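Local coordinates for glucosamine-6-phosphate deaminase (PDB 2BKX), which is a bacterial enzyme of the glucosamine-6-phosphate isomerase/6-phosphogluconolactonase family, with a Rossmann-like alpha/beta fold and fructose -6-phosphate bound in its pocket, at residues A30-A35 against T126-L131; T62-D67 against L180-Q185; F100-N105 against R114-L119; G137-N142 against F218-L223. One frame throughout, in Å; residues are numbered along the deposited sequence. Where two conformers were deposited one is given.

Contact 1. Residues A30-A35 against T126-L131; sequences AVLGLA and TDIQLL. With F6R (fructose -6-phosphate), chain C.
Strands 31-34 and 128-131 pair in parallel in the buried centre of the sheet, with Leu-32 level with Ile-128 and Gly-33 level with Gln-129. The short axes run 12° apart and come within 4.6 Å. Two backbone bonds set the register: Gly-33 N to Ile-128 O at 2.7 Å and Leu-130 N to Gly-33 O at 2.9 Å. Ahead of them, Asp-127 N donates to Val-31 O, and the carboxylate of the same residue returns to Val-31 N through OD2 at 2.9 Å, nearly straight at 176° and on the lone pair directed away from OD1. OD1 is held by a salt bridge to Lys-27. The parallel order fits the Rossmann-like family, with helix 9-26 covering the face that carries Leu-32 and Ile-128, where Leu-32 CD2 meets Ile-128 CG2 at 3.8 Å. On the other face Gln-129 bends at chi2 (66°), and its amide folds over the glycine, OE1 being 3.4 Å from Gly-33 CA. Gln-129 NE2 donates to Leu-130 O at 2.9 Å, in the amide plane. Beyond the strand end, Ala-35 CB lies 3.7 Å from both Leu-130 O and O1 of fructose -6-phosphate.

Contact 2. Residues T62-D67 against L180-Q185; sequences TTVNLD and LTMGIQ. With F6R (fructose -6-phosphate), chain C.
Met-182 and Leu-66 bury the most surface here, followed by Asp-67. The backbone evidence is one bond, Met-182 N to Leu-66 O, 2.8 Å long and 171° at the hydrogen; Thr-181 CA adds a CA-H...O contact to the same oxygen. The extended side chain of Met-182 crosses that of Leu-66 at about a right angle, SD lying 3.8 Å from Leu-66 CD2. Leu-66 and Asp-67 both belong to the fructose -6-phosphate pocket. The other branch of Leu-66, CD1, turns to the ligand, 3.6 Å from its O2. Asp-67 forms an antiparallel, non-hydrogen-bonded pair with Thr-181, their CA atoms 4.3 Å apart. Its CG stands between the backbone N and carbonyl carbon (chi1 42°), and in the conformer given OD2 accepts from ligand O1 at 2.9 Å. Strand 62-69 thus meets the end of strand 178-181 just before helix 184-188, with Tyr-116 of helix 109-122 touching Met-182 and Gln-129 of strand 128-131 touching both Leu-66 and Met-182.

Contact 3. Residues F100-N105 against R114-L119; sequences FIPNGN and RRYEQL
The ring of Tyr-116 has Pro-102 CG over the centre of one face, 3.7 Å from the centroid and 11° off the normal, a CH-pi contact; the carbonyl carbon of Phe-100 lies at its edge. The second ring, Phe-100, takes Leu-119 CD2 over one face, 4.0 Å from the centroid but displaced toward the rim at 24° off the normal. Tyr-116 and Leu-119 lie three residues apart on helix 109-122, about one turn, which lets both reach the chain that leaves strand 99-100. The contact closes a short strand-loop-helix connection of the alpha/beta fold, with an Asx turn in the loop, where Asn-103 OD1 accepts from Asn-105 N at 2.9 Å. Tyr-116 leaves the helix toward this loop with CG anti to its backbone N (chi1 -165°), and Pro-102 CD also comes 3.5 Å from Tyr-116 CZ. The phenol OH hydrogen-bonds Asn-65 O of strand 62-69, and it also lies 3.2 Å from Phe-100 O. Glu-112, earlier on the helix, accepts from Asn-103 N.

Contact 4. Residues G137-N142 against F218-L223; sequences GHIGFN and FPASAL. With F6R (fructose -6-phosphate), chain C.
The loop 137-142 forms part of the wall of the fructose -6-phosphate pocket, and the 3-10 segment 219-223 backs it. One backbone bond joins them, Ala-220 N to Gly-137 O, 2.9 Å long and bent to 132° at the hydrogen. Gly-137 CA lies over a face of the Phe-218 ring, 3.4 Å from CE1. Alongside, Pro-219 CG is packed 3.2 Å from Asn-142 O, a buried carbonyl oxygen with no hydrogen-bond partner in the model. Ile-139 divides its branches, CG2 meeting Ala-220 CB at 3.8 Å and CD1 making a looser contact with Leu-223 CD2 at 4.4 Å. On the ligand side of this loop, which follows strand 128-131 of a sheet consistent with the Rossmann-like clan, His-138 NE2 shares a hydrogen bond with ligand O5 at 2.7 Å, in the ring plane, and its ND1 is bonded to Glu-143. Gly-140 O accepts from ligand O3 at 2.7 Å. Asn-142 bonds Ile-139 O twice, through N and ND2, from opposite faces of that carbonyl, and ND2 also hydrogen-bonds Met-182 O.

How the contacts relate
Centre to centre, contacts 1 and 2 lie about 9 Å apart; they share one sheet, in which strands 31-34 and 62-69 are neighbours. Contact 3, about 8 Å from contact 2 between centres, continues the sheet through the pairing of Thr-63 with Phe-100. Contact 4 has its centre about 13 Å from that of contact 2, which it meets at Thr-181 and Phe-141, and about 16 Å from that of contact 1, touching it through Leu-131 and Leu-223. Along the chain, contact 2 alternates with contacts 1 and 4, contact 4 follows contact 1 in series, and contact 3 falls between the halves of both contacts 1 and 2. Contacts 1, 2 and 4 converge on fructose -6-phosphate, so segments distant in sequence line one pocket.

Contact 1. Residues A30-A35 against T126-L131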
loop_
_atom_site.group_PDB
_atom_site.type_symbol
_atom_site.label_atom_id
_atom_site.label_comp_id
_atom_site.label_asym_id
_atom_site.label_seq_id
_atom_site.Cartn_x
_atom_site.Cartn_y
_atom_site.Cartn_z
ATOM N N ALA A 30 10.993 1.256 -13.751
ATOM C CA ALA A 30 9.724 1.625 -13.146
ATOM C C ALA A 30 9.898 2.016 -11.710
ATOM O O ALA A 30 10.807 1.551 -11.029
ATOM C CB ALA A 30 8.725 0.527 -13.238
ATOM N N VAL A 31 9.015 2.904 -11.275
ATOM C CA VAL A 31 8.853 3.301 -9.910
ATOM C C VAL A 31 7.587 2.604 -9.395
ATOM O O VAL A 31 6.489 2.877 -9.884
ATOM C CB VAL A 31 8.697 4.841 -9.770
ATOM C CG1 VAL A 31 8.523 5.202 -8.304
ATOM C CG2 VAL A 31 9.938 5.537 -10.361
ATOM N N LEU A 32 7.756 1.715 -8.427
ATOM C CA LEU A 32 6.629 0.980 -7.883
ATOM C C LEU A 32 6.266 1.569 -6.538
ATOM O O LEU A 32 7.110 1.666 -5.644
ATOM C CB LEU A 32 6.974 -0.510 -7.654
ATOM C CG LEU A 32 7.682 -1.270 -8.775
ATOM C CD1 LEU A 32 7.961 -2.678 -8.273
ATOM C CD2 LEU A 32 6.863 -1.253 -10.051
ATOM N N GLY A 33 4.993 1.885 -6.363
ATOM C CA GLY A 33 4.462 2.233 -5.062
ATOM C C GLY A 33 3.999 0.984 -4.371
ATOM O O GLY A 33 3.242 0.225 -4.975
ATOM N N LEU A 34 4.431 0.763 -3.119
ATOM C CA LEU A 34 4.219 -0.509 -2.454
ATOM C C LEU A 34 3.507 -0.303 -1.119
ATOM O O LEU A 34 3.490 0.790 -0.562
ATOM C CB LEU A 34 5.565 -1.223 -2.251
ATOM C CG LEU A 34 6.261 -1.599 -3.573
ATOM C CD1 LEU A 34 7.599 -2.261 -3.219
ATOM C CD2 LEU A 34 5.424 -2.524 -4.447
ATOM N N ALA A 35 2.930 -1.399 -0.640
ATOM C CA ALA A 35 2.107 -1.433 0.559
ATOM C C ALA A 35 2.547 -2.558 1.488
ATOM O O ALA A 35 3.127 -3.557 1.047
ATOM C CB ALA A 35 0.663 -1.687 0.169
ATOM N N THR A 126 4.765 7.508 -9.260
ATOM C CA THR A 126 4.792 6.049 -9.463
ATOM C C THR A 126 4.199 5.569 -10.807
ATOM O O THR A 126 3.219 6.162 -11.331
ATOM C CB THR A 126 4.094 5.364 -8.278
ATOM O OG1 THR A 126 2.710 5.746 -8.274
ATOM C CG2 THR A 126 4.740 5.769 -6.982
ATOM N N ASP A 127 4.739 4.474 -11.346
ATOM C CA ASP A 127 4.201 3.778 -12.487
ATOM C C ASP A 127 3.021 2.873 -12.122
ATOM O O ASP A 127 2.105 2.638 -12.918
ATOM C CB ASP A 127 5.287 2.985 -13.211
ATOM C CG ASP A 127 6.264 3.896 -13.895
ATOM O OD1 ASP A 127 5.872 4.414 -14.954
ATOM O OD2 ASP A 127 7.382 4.162 -13.341
ATOM N N ILE A 128 3.096 2.292 -10.919
ATOM C CA ILE A 128 1.960 1.577 -10.360
ATOM C C ILE A 128 1.980 1.803 -8.859
ATOM O O ILE A 128 3.058 1.922 -8.290
ATOM C CB ILE A 128 1.975 0.068 -10.678
ATOM C CG1 ILE A 128 0.623 -0.592 -10.356
ATOM C CG2 ILE A 128 3.154 -0.624 -9.975
ATOM C CD1 ILE A 128 0.553 -2.019 -10.888
ATOM N N GLN A 129 0.799 1.854 -8.240
ATOM C CA GLN A 129 0.716 2.003 -6.783
ATOM C C GLN A 129 -0.173 0.877 -6.275
ATOM O O GLN A 129 -1.369 0.837 -6.581
ATOM C CB GLN A 129 0.142 3.359 -6.391
ATOM C CG GLN A 129 -0.058 3.527 -4.895
ATOM C CD GLN A 129 1.235 3.545 -4.126
ATOM O OE1 GLN A 129 2.008 4.496 -4.264
ATOM N NE2 GLN A 129 1.468 2.542 -3.269
ATOM N N LEU A 130 0.428 -0.047 -5.505
ATOM C CA LEU A 130 -0.306 -1.059 -4.777
ATOM C C LEU A 130 -0.937 -0.449 -3.511
ATOM O O LEU A 130 -0.312 0.342 -2.807
ATOM C CB LEU A 130 0.622 -2.209 -4.385
ATOM C CG LEU A 130 1.371 -3.106 -5.361
ATOM C CD1 LEU A 130 2.056 -4.281 -4.622
ATOM C CD2 LEU A 130 0.462 -3.578 -6.381
ATOM N N LEU A 131 -2.185 -0.818 -3.249
ATOM C CA LEU A 131 -2.907 -0.364 -2.081
ATOM C C LEU A 131 -3.612 -1.540 -1.436
ATOM O O LEU A 131 -3.975 -2.514 -2.095
ATOM C CB LEU A 131 -4.028 0.624 -2.464
ATOM C CG LEU A 131 -3.646 1.904 -3.086
ATOM C CD1 LEU A 131 -4.893 2.716 -3.470
ATOM C CD2 LEU A 131 -2.738 2.735 -2.176
HETATM C C1 F6R C . -0.483 -0.503 3.677
HETATM C C2 F6R C . -1.456 0.567 4.133
HETATM C C3 F6R C . -2.801 0.311 4.825
HETATM C C4 F6R C . -3.299 -1.143 4.696
HETATM C C5 F6R C . -4.646 -1.386 5.356
HETATM C C6 F6R C . -5.069 -2.847 5.249
HETATM O O1 F6R C . 0.835 0.030 3.442
HETATM O O2 F6R C . -1.154 1.712 3.880
HETATM O O3 F6R C . -3.786 1.116 4.202
HETATM O O4 F6R C . -3.390 -1.461 3.312
HETATM O O5 F6R C . -4.655 -0.967 6.715
HETATM O O6 F6R C . -4.156 -3.643 6.020
HETATM P P F6R C . -4.214 -5.232 5.892
HETATM O O1P F6R C . -3.717 -5.571 4.513
HETATM O O2P F6R C . -5.662 -5.610 6.053
HETATM O O3P F6R C . -3.323 -5.781 6.959
#

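Contact 2. Residues T62-D67 against L180-Q185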
loop_
_atom_site.group_PDB
_atom_site.type_symbol
_atom_site.label_atom_id
_atom_site.label_comp_id
_atom_site.label_asym_id
_atom_site.label_seq_id
_atom_site.Cartn_x
_atom_site.Cartn_y
_atom_site.Cartn_z
ATOM N N THR A 62 12.835 1.212 -8.888
ATOM C CA THR A 62 12.785 2.067 -7.704
ATOM C C THR A 62 11.470 1.804 -7.015
ATOM O O THR A 62 10.484 1.581 -7.689
ATOM C CB THR A 62 12.869 3.561 -8.110
ATOM O OG1 THR A 62 14.119 3.776 -8.792
ATOM C CG2 THR A 62 12.744 4.474 -6.931
ATOM N N THR A 63 11.452 1.853 -5.677
ATOM C CA THR A 63 10.174 1.728 -4.962
ATOM C C THR A 63 9.972 2.820 -3.942
ATOM O O THR A 63 10.947 3.329 -3.347
ATOM C CB THR A 63 10.046 0.345 -4.287
ATOM O OG1 THR A 63 10.963 0.206 -3.202
ATOM C CG2 THR A 63 10.314 -0.772 -5.272
ATOM N N VAL A 64 8.688 3.155 -3.730
ATOM C CA VAL A 64 8.281 4.076 -2.668
ATOM C C VAL A 64 7.138 3.392 -1.911
ATOM O O VAL A 64 6.208 2.839 -2.517
ATOM C CB VAL A 64 7.855 5.472 -3.175
ATOM C CG1 VAL A 64 9.058 6.173 -3.750
ATOM C CG2 VAL A 64 6.785 5.406 -4.221
ATOM N N ASN A 65 7.225 3.407 -0.583
ATOM C CA ASN A 65 6.188 2.817 0.232
ATOM C C ASN A 65 5.187 3.869 0.706
ATOM O O ASN A 65 5.520 5.047 0.877
ATOM C CB ASN A 65 6.777 2.067 1.433
ATOM C CG ASN A 65 6.851 0.591 1.199
ATOM O OD1 ASN A 65 6.024 -0.200 1.767
ATOM N ND2 ASN A 65 7.744 0.189 0.353
ATOM N N LEU A 66 3.967 3.419 0.951
ATOM C CA LEU A 66 2.898 4.289 1.413
ATOM C C LEU A 66 3.164 4.938 2.741
ATOM O O LEU A 66 2.818 6.100 2.958
ATOM C CB LEU A 66 1.584 3.503 1.524
ATOM C CG LEU A 66 0.895 3.114 0.238
ATOM C CD1 LEU A 66 -0.186 2.066 0.477
ATOM C CD2 LEU A 66 0.266 4.323 -0.418
ATOM N N ASP A 67 3.703 4.166 3.678
ATOM C CA ASP A 67 3.615 4.591 5.065
ATOM C C ASP A 67 4.642 3.966 5.976
ATOM O O ASP A 67 5.324 3.000 5.623
ATOM C CB ASP A 67 2.176 4.402 5.612
ATOM C CG ASP A 67 1.517 3.150 5.229
ATOM O OD1 ASP A 67 0.285 3.295 5.036
ATOM O OD2 ASP A 67 2.139 2.049 5.133
ATOM N N LEU A 180 3.352 8.207 9.430
ATOM C CA LEU A 180 3.638 9.030 8.261
ATOM C C LEU A 180 3.047 8.317 7.050
ATOM O O LEU A 180 3.256 7.116 6.896
ATOM C CB LEU A 180 5.147 9.141 8.059
ATOM C CG LEU A 180 5.882 9.995 9.077
ATOM C CD1 LEU A 180 5.867 9.396 10.469
ATOM C CD2 LEU A 180 7.317 10.180 8.602
ATOM N N THR A 181 2.274 9.023 6.223
ATOM C CA THR A 181 1.639 8.395 5.063
ATOM C C THR A 181 1.647 9.324 3.850
ATOM O O THR A 181 1.458 10.529 3.960
ATOM C CB THR A 181 0.180 8.007 5.388
ATOM O OG1 THR A 181 -0.385 7.270 4.292
ATOM C CG2 THR A 181 -0.685 9.162 5.748
ATOM N N MET A 182 1.871 8.721 2.703
ATOM C CA MET A 182 1.560 9.364 1.424
ATOM C C MET A 182 0.138 9.841 1.509
ATOM O O MET A 182 -0.712 9.157 2.101
ATOM C CB MET A 182 1.611 8.359 0.317
ATOM C CG MET A 182 2.911 8.059 -0.142
ATOM S SD MET A 182 2.671 6.949 -1.599
ATOM C CE MET A 182 4.054 6.642 -1.281
ATOM N N GLY A 183 -0.146 11.014 0.950
ATOM C CA GLY A 183 -1.512 11.510 0.958
ATOM C C GLY A 183 -2.349 10.967 -0.177
ATOM O O GLY A 183 -1.871 10.214 -1.051
ATOM N N ILE A 184 -3.616 11.336 -0.162
ATOM C CA ILE A 184 -4.506 10.892 -1.206
ATOM C C ILE A 184 -4.081 11.436 -2.573
ATOM O O ILE A 184 -4.117 10.710 -3.573
ATOM C CB ILE A 184 -5.969 11.202 -0.878
ATOM C CG1 ILE A 184 -6.391 10.460 0.396
ATOM C CG2 ILE A 184 -6.890 10.880 -2.049
ATOM C CD1 ILE A 184 -7.761 10.728 0.899
ATOM N N GLN A 185 -3.670 12.707 -2.634
ATOM C CA GLN A 185 -3.216 13.221 -3.908
ATOM C C GLN A 185 -1.917 12.539 -4.347
ATOM O O GLN A 185 -1.691 12.278 -5.532
ATOM C CB GLN A 185 -3.045 14.739 -3.873
ATOM C CG GLN A 185 -2.557 15.315 -5.168
ATOM C CD GLN A 185 -3.514 15.138 -6.292
ATOM O OE1 GLN A 185 -4.565 15.737 -6.292
ATOM N NE2 GLN A 185 -3.135 14.337 -7.286
HETATM C C1 F6R C . -0.483 -0.503 3.677
HETATM C C2 F6R C . -1.456 0.567 4.133
HETATM C C3 F6R C . -2.801 0.311 4.825
HETATM C C4 F6R C . -3.299 -1.143 4.696
HETATM C C5 F6R C . -4.646 -1.386 5.356
HETATM C C6 F6R C . -5.069 -2.847 5.249
HETATM O O1 F6R C . 0.835 0.030 3.442
HETATM O O2 F6R C . -1.154 1.712 3.880
HETATM O O3 F6R C . -3.786 1.116 4.202
HETATM O O4 F6R C . -3.390 -1.461 3.312
HETATM O O5 F6R C . -4.655 -0.967 6.715
HETATM O O6 F6R C . -4.156 -3.643 6.020
HETATM P P F6R C . -4.214 -5.232 5.892
HETATM O O1P F6R C . -3.717 -5.571 4.513
HETATM O O2P F6R C . -5.662 -5.610 6.053
HETATM O O3P F6R C . -3.323 -5.781 6.959
#

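Contact 3. Residues F100-N105 against R114-L119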
loop_
_atom_site.group_PDB
_atom_site.type_symbol
_atom_site.label_atom_id
_atom_site.label_comp_id
_atom_site.label_asym_id
_atom_site.label_seq_id
_atom_site.Cartn_x
_atom_site.Cartn_y
_atom_site.Cartn_z
ATOM N N PHE A 100 12.642 3.352 -1.068
ATOM C CA PHE A 100 12.356 4.477 -0.226
ATOM C C PHE A 100 11.107 4.227 0.620
ATOM O O PHE A 100 10.089 3.708 0.143
ATOM C CB PHE A 100 12.158 5.718 -1.089
ATOM C CG PHE A 100 13.370 6.036 -1.946
ATOM C CD1 PHE A 100 13.343 5.858 -3.311
ATOM C CD2 PHE A 100 14.548 6.445 -1.367
ATOM C CE1 PHE A 100 14.458 6.139 -4.074
ATOM C CE2 PHE A 100 15.644 6.739 -2.131
ATOM C CZ PHE A 100 15.610 6.592 -3.471
ATOM N N ILE A 101 11.214 4.590 1.898
ATOM C CA ILE A 101 10.152 4.434 2.867
ATOM C C ILE A 101 10.274 5.628 3.827
ATOM O O ILE A 101 11.389 6.014 4.168
ATOM C CB ILE A 101 10.314 3.099 3.629
ATOM C CG1 ILE A 101 10.425 1.879 2.677
ATOM C CG2 ILE A 101 9.216 2.919 4.645
ATOM C CD1 ILE A 101 10.733 0.568 3.353
ATOM N N PRO A 102 9.153 6.215 4.273
ATOM C CA PRO A 102 9.313 7.369 5.192
ATOM C C PRO A 102 10.032 6.982 6.467
ATOM O O PRO A 102 9.842 5.876 6.959
ATOM C CB PRO A 102 7.872 7.776 5.475
ATOM C CG PRO A 102 7.117 7.237 4.341
ATOM C CD PRO A 102 7.747 5.959 3.959
ATOM N N ASN A 103 10.884 7.865 6.979
ATOM C CA ASN A 103 11.623 7.601 8.193
ATOM C C ASN A 103 10.802 8.017 9.408
ATOM O O ASN A 103 10.771 9.196 9.758
ATOM C CB ASN A 103 12.980 8.334 8.174
ATOM C CG ASN A 103 13.773 8.136 9.439
ATOM O OD1 ASN A 103 13.423 7.309 10.298
ATOM N ND2 ASN A 103 14.866 8.900 9.572
ATOM N N GLY A 104 10.132 7.040 10.036
ATOM C CA GLY A 104 9.299 7.307 11.197
ATOM C C GLY A 104 10.084 7.693 12.432
ATOM O O GLY A 104 9.496 8.123 13.419
ATOM N N ASN A 105 11.398 7.552 12.381
ATOM C CA ASN A 105 12.265 7.863 13.504
ATOM C C ASN A 105 12.981 9.201 13.302
ATOM O O ASN A 105 13.857 9.562 14.124
ATOM C CB ASN A 105 13.285 6.739 13.687
ATOM C CG ASN A 105 13.652 6.544 15.142
ATOM O OD1 ASN A 105 14.824 6.567 15.519
ATOM N ND2 ASN A 105 12.626 6.400 15.986
ATOM N N ARG A 114 7.621 16.347 4.098
ATOM C CA ARG A 114 7.860 17.256 2.983
ATOM C C ARG A 114 8.948 16.725 2.078
ATOM O O ARG A 114 8.769 16.728 0.861
ATOM C CB ARG A 114 8.199 18.672 3.458
ATOM C CG ARG A 114 7.020 19.406 4.006
ATOM C CD ARG A 114 7.300 20.890 4.295
ATOM N NE ARG A 114 8.558 21.136 4.994
ATOM C CZ ARG A 114 8.690 21.373 6.300
ATOM N NH1 ARG A 114 9.897 21.562 6.808
ATOM N NH2 ARG A 114 7.641 21.404 7.109
ATOM N N ARG A 115 10.049 16.242 2.654
ATOM C CA ARG A 115 11.139 15.683 1.824
ATOM C C ARG A 115 10.688 14.441 1.086
ATOM O O ARG A 115 11.078 14.221 -0.053
ATOM C CB ARG A 115 12.353 15.318 2.664
ATOM C CG ARG A 115 13.100 16.513 3.288
ATOM C CD ARG A 115 14.432 16.087 3.956
ATOM N NE ARG A 115 14.245 15.132 5.064
ATOM C CZ ARG A 115 14.162 15.444 6.370
ATOM N NH1 ARG A 115 14.278 16.710 6.781
ATOM N NH2 ARG A 115 13.958 14.485 7.286
ATOM N N TYR A 116 9.830 13.644 1.708
ATOM C CA TYR A 116 9.382 12.406 1.073
ATOM C C TYR A 116 8.521 12.728 -0.125
ATOM O O TYR A 116 8.651 12.105 -1.182
ATOM C CB TYR A 116 8.623 11.533 2.069
ATOM C CG TYR A 116 8.437 10.079 1.593
ATOM C CD1 TYR A 116 9.481 9.199 1.603
ATOM C CD2 TYR A 116 7.204 9.616 1.130
ATOM C CE1 TYR A 116 9.308 7.883 1.234
ATOM C CE2 TYR A 116 7.009 8.316 0.715
ATOM C CZ TYR A 116 8.081 7.440 0.776
ATOM O OH TYR A 116 7.983 6.108 0.405
ATOM N N GLU A 117 7.610 13.690 0.040
ATOM C CA GLU A 117 6.752 14.084 -1.072
ATOM C C GLU A 117 7.605 14.617 -2.219
ATOM O O GLU A 117 7.361 14.337 -3.387
ATOM C CB GLU A 117 5.735 15.122 -0.628
ATOM C CG GLU A 117 4.711 15.511 -1.693
ATOM C CD GLU A 117 3.669 14.454 -1.977
ATOM O OE1 GLU A 117 3.216 13.747 -1.039
ATOM O OE2 GLU A 117 3.240 14.335 -3.143
ATOM N N GLN A 118 8.605 15.433 -1.876
ATOM C CA GLN A 118 9.517 15.975 -2.881
ATOM C C GLN A 118 10.275 14.869 -3.621
ATOM O O GLN A 118 10.465 14.940 -4.827
ATOM C CB GLN A 118 10.442 17.021 -2.239
ATOM C CG GLN A 118 9.731 18.327 -1.969
ATOM C CD GLN A 118 10.336 19.190 -0.907
ATOM O OE1 GLN A 118 9.756 20.246 -0.535
ATOM N NE2 GLN A 118 11.484 18.806 -0.406
ATOM N N LEU A 119 10.650 13.822 -2.881
ATOM C CA LEU A 119 11.323 12.691 -3.499
ATOM C C LEU A 119 10.418 11.991 -4.460
ATOM O O LEU A 119 10.812 11.684 -5.562
ATOM C CB LEU A 119 11.803 11.759 -2.414
ATOM C CG LEU A 119 12.407 10.428 -2.853
ATOM C CD1 LEU A 119 13.613 10.621 -3.755
ATOM C CD2 LEU A 119 12.753 9.686 -1.587
#

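Contact 4. Residues G137-N142 against F218-L223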
loop_
_atom_site.group_PDB
_atom_site.type_symbol
_atom_site.label_atom_id
_atom_site.label_comp_id
_atom_site.label_asym_id
_atom_site.label_seq_id
_atom_site.Cartn_x
_atom_site.Cartn_y
_atom_site.Cartn_z
ATOM N N GLY A 137 -12.221 2.023 5.131
ATOM C CA GLY A 137 -11.984 2.643 3.847
ATOM C C GLY A 137 -10.713 3.449 3.704
ATOM O O GLY A 137 -10.471 4.012 2.643
ATOM N N HIS A 138 -9.845 3.447 4.725
ATOM C CA HIS A 138 -8.600 4.175 4.555
ATOM C C HIS A 138 -7.768 3.593 3.435
ATOM O O HIS A 138 -7.826 2.410 3.144
ATOM C CB HIS A 138 -7.803 4.357 5.857
ATOM C CG HIS A 138 -7.126 3.149 6.428
ATOM N ND1 HIS A 138 -7.159 2.902 7.776
ATOM C CD2 HIS A 138 -6.358 2.179 5.895
ATOM C CE1 HIS A 138 -6.447 1.819 8.047
ATOM N NE2 HIS A 138 -5.939 1.368 6.919
ATOM N N ILE A 139 -6.968 4.450 2.832
ATOM C CA ILE A 139 -5.913 4.073 1.878
ATOM C C ILE A 139 -4.641 4.749 2.367
ATOM O O ILE A 139 -4.674 5.862 2.857
ATOM C CB ILE A 139 -6.255 4.374 0.406
ATOM C CG1 ILE A 139 -6.613 5.834 0.199
ATOM C CG2 ILE A 139 -7.385 3.456 -0.055
ATOM C CD1 ILE A 139 -6.782 6.263 -1.274
ATOM N N GLY A 140 -3.528 4.059 2.281
ATOM C CA GLY A 140 -2.402 4.404 3.134
ATOM C C GLY A 140 -2.897 4.489 4.576
ATOM O O GLY A 140 -3.705 3.665 4.988
ATOM N N PHE A 141 -2.468 5.508 5.311
ATOM C CA PHE A 141 -3.108 5.821 6.600
ATOM C C PHE A 141 -3.890 7.128 6.539
ATOM O O PHE A 141 -4.005 7.886 7.534
ATOM C CB PHE A 141 -2.119 5.802 7.760
ATOM C CG PHE A 141 -1.670 4.418 8.187
ATOM C CD1 PHE A 141 -0.364 4.252 8.553
ATOM C CD2 PHE A 141 -2.550 3.333 8.295
ATOM C CE1 PHE A 141 0.093 3.014 9.057
ATOM C CE2 PHE A 141 -2.082 2.085 8.763
ATOM C CZ PHE A 141 -0.777 1.945 9.150
ATOM N N ASN A 142 -4.461 7.386 5.365
ATOM C CA ASN A 142 -5.411 8.489 5.187
ATOM C C ASN A 142 -6.766 8.070 5.709
ATOM O O ASN A 142 -7.469 7.317 5.036
ATOM C CB ASN A 142 -5.490 8.896 3.717
ATOM C CG ASN A 142 -4.172 9.365 3.195
ATOM O OD1 ASN A 142 -3.757 10.503 3.470
ATOM N ND2 ASN A 142 -3.519 8.534 2.407
ATOM N N PHE A 218 -15.102 8.260 3.319
ATOM C CA PHE A 218 -14.642 6.936 2.877
ATOM C C PHE A 218 -13.465 7.121 1.904
ATOM O O PHE A 218 -13.657 7.295 0.686
ATOM C CB PHE A 218 -15.782 6.181 2.216
ATOM C CG PHE A 218 -15.513 4.736 2.036
ATOM C CD1 PHE A 218 -15.544 3.880 3.105
ATOM C CD2 PHE A 218 -15.203 4.239 0.770
ATOM C CE1 PHE A 218 -15.274 2.548 2.936
ATOM C CE2 PHE A 218 -14.889 2.923 0.588
ATOM C CZ PHE A 218 -14.904 2.076 1.657
ATOM N N PRO A 219 -12.228 7.195 2.439
ATOM C CA PRO A 219 -11.075 7.621 1.648
ATOM C C PRO A 219 -10.892 6.906 0.316
ATOM O O PRO A 219 -10.548 7.524 -0.683
ATOM C CB PRO A 219 -9.892 7.410 2.617
ATOM C CG PRO A 219 -10.499 7.600 3.974
ATOM C CD PRO A 219 -11.884 7.079 3.880
ATOM N N ALA A 220 -11.134 5.600 0.299
ATOM C CA ALA A 220 -10.918 4.824 -0.921
ATOM C C ALA A 220 -11.840 5.294 -2.075
ATOM O O ALA A 220 -11.595 4.985 -3.225
ATOM C CB ALA A 220 -11.143 3.353 -0.669
ATOM N N SER A 221 -12.911 6.004 -1.747
ATOM C CA SER A 221 -13.803 6.521 -2.770
ATOM C C SER A 221 -13.137 7.527 -3.680
ATOM O O SER A 221 -13.613 7.752 -4.794
ATOM C CB SER A 221 -15.067 7.127 -2.143
ATOM O OG SER A 221 -14.853 8.377 -1.554
ATOM N N ALA A 222 -12.014 8.115 -3.250
ATOM C CA ALA A 222 -11.219 8.956 -4.123
ATOM C C ALA A 222 -10.802 8.218 -5.392
ATOM O O ALA A 222 -10.542 8.809 -6.443
ATOM C CB ALA A 222 -9.989 9.456 -3.400
ATOM N N LEU A 223 -10.682 6.905 -5.311
ATOM C CA LEU A 223 -10.246 6.120 -6.459
ATOM C C LEU A 223 -11.246 6.140 -7.612
ATOM O O LEU A 223 -10.889 5.819 -8.746
ATOM C CB LEU A 223 -10.008 4.679 -6.019
ATOM C CG LEU A 223 -8.879 4.516 -4.986
ATOM C CD1 LEU A 223 -8.750 3.077 -4.568
ATOM C CD2 LEU A 223 -7.531 5.071 -5.466
HETATM C C1 F6R C . -0.483 -0.503 3.677
HETATM C C2 F6R C . -1.456 0.567 4.133
HETATM C C3 F6R C . -2.801 0.311 4.825
HETATM C C4 F6R C . -3.299 -1.143 4.696
HETATM C C5 F6R C . -4.646 -1.386 5.356
HETATM C C6 F6R C . -5.069 -2.847 5.249
HETATM O O1 F6R C . 0.835 0.030 3.442
HETATM O O2 F6R C . -1.154 1.712 3.880
HETATM O O3 F6R C . -3.786 1.116 4.202
HETATM O O4 F6R C . -3.390 -1.461 3.312
HETATM O O5 F6R C . -4.655 -0.967 6.715
HETATM O O6 F6R C . -4.156 -3.643 6.020
HETATM P P F6R C . -4.214 -5.232 5.892
HETATM O O1P F6R C . -3.717 -5.571 4.513
HETATM O O2P F6R C . -5.662 -5.610 6.053
HETATM O O3P F6R C . -3.323 -5.781 6.959
#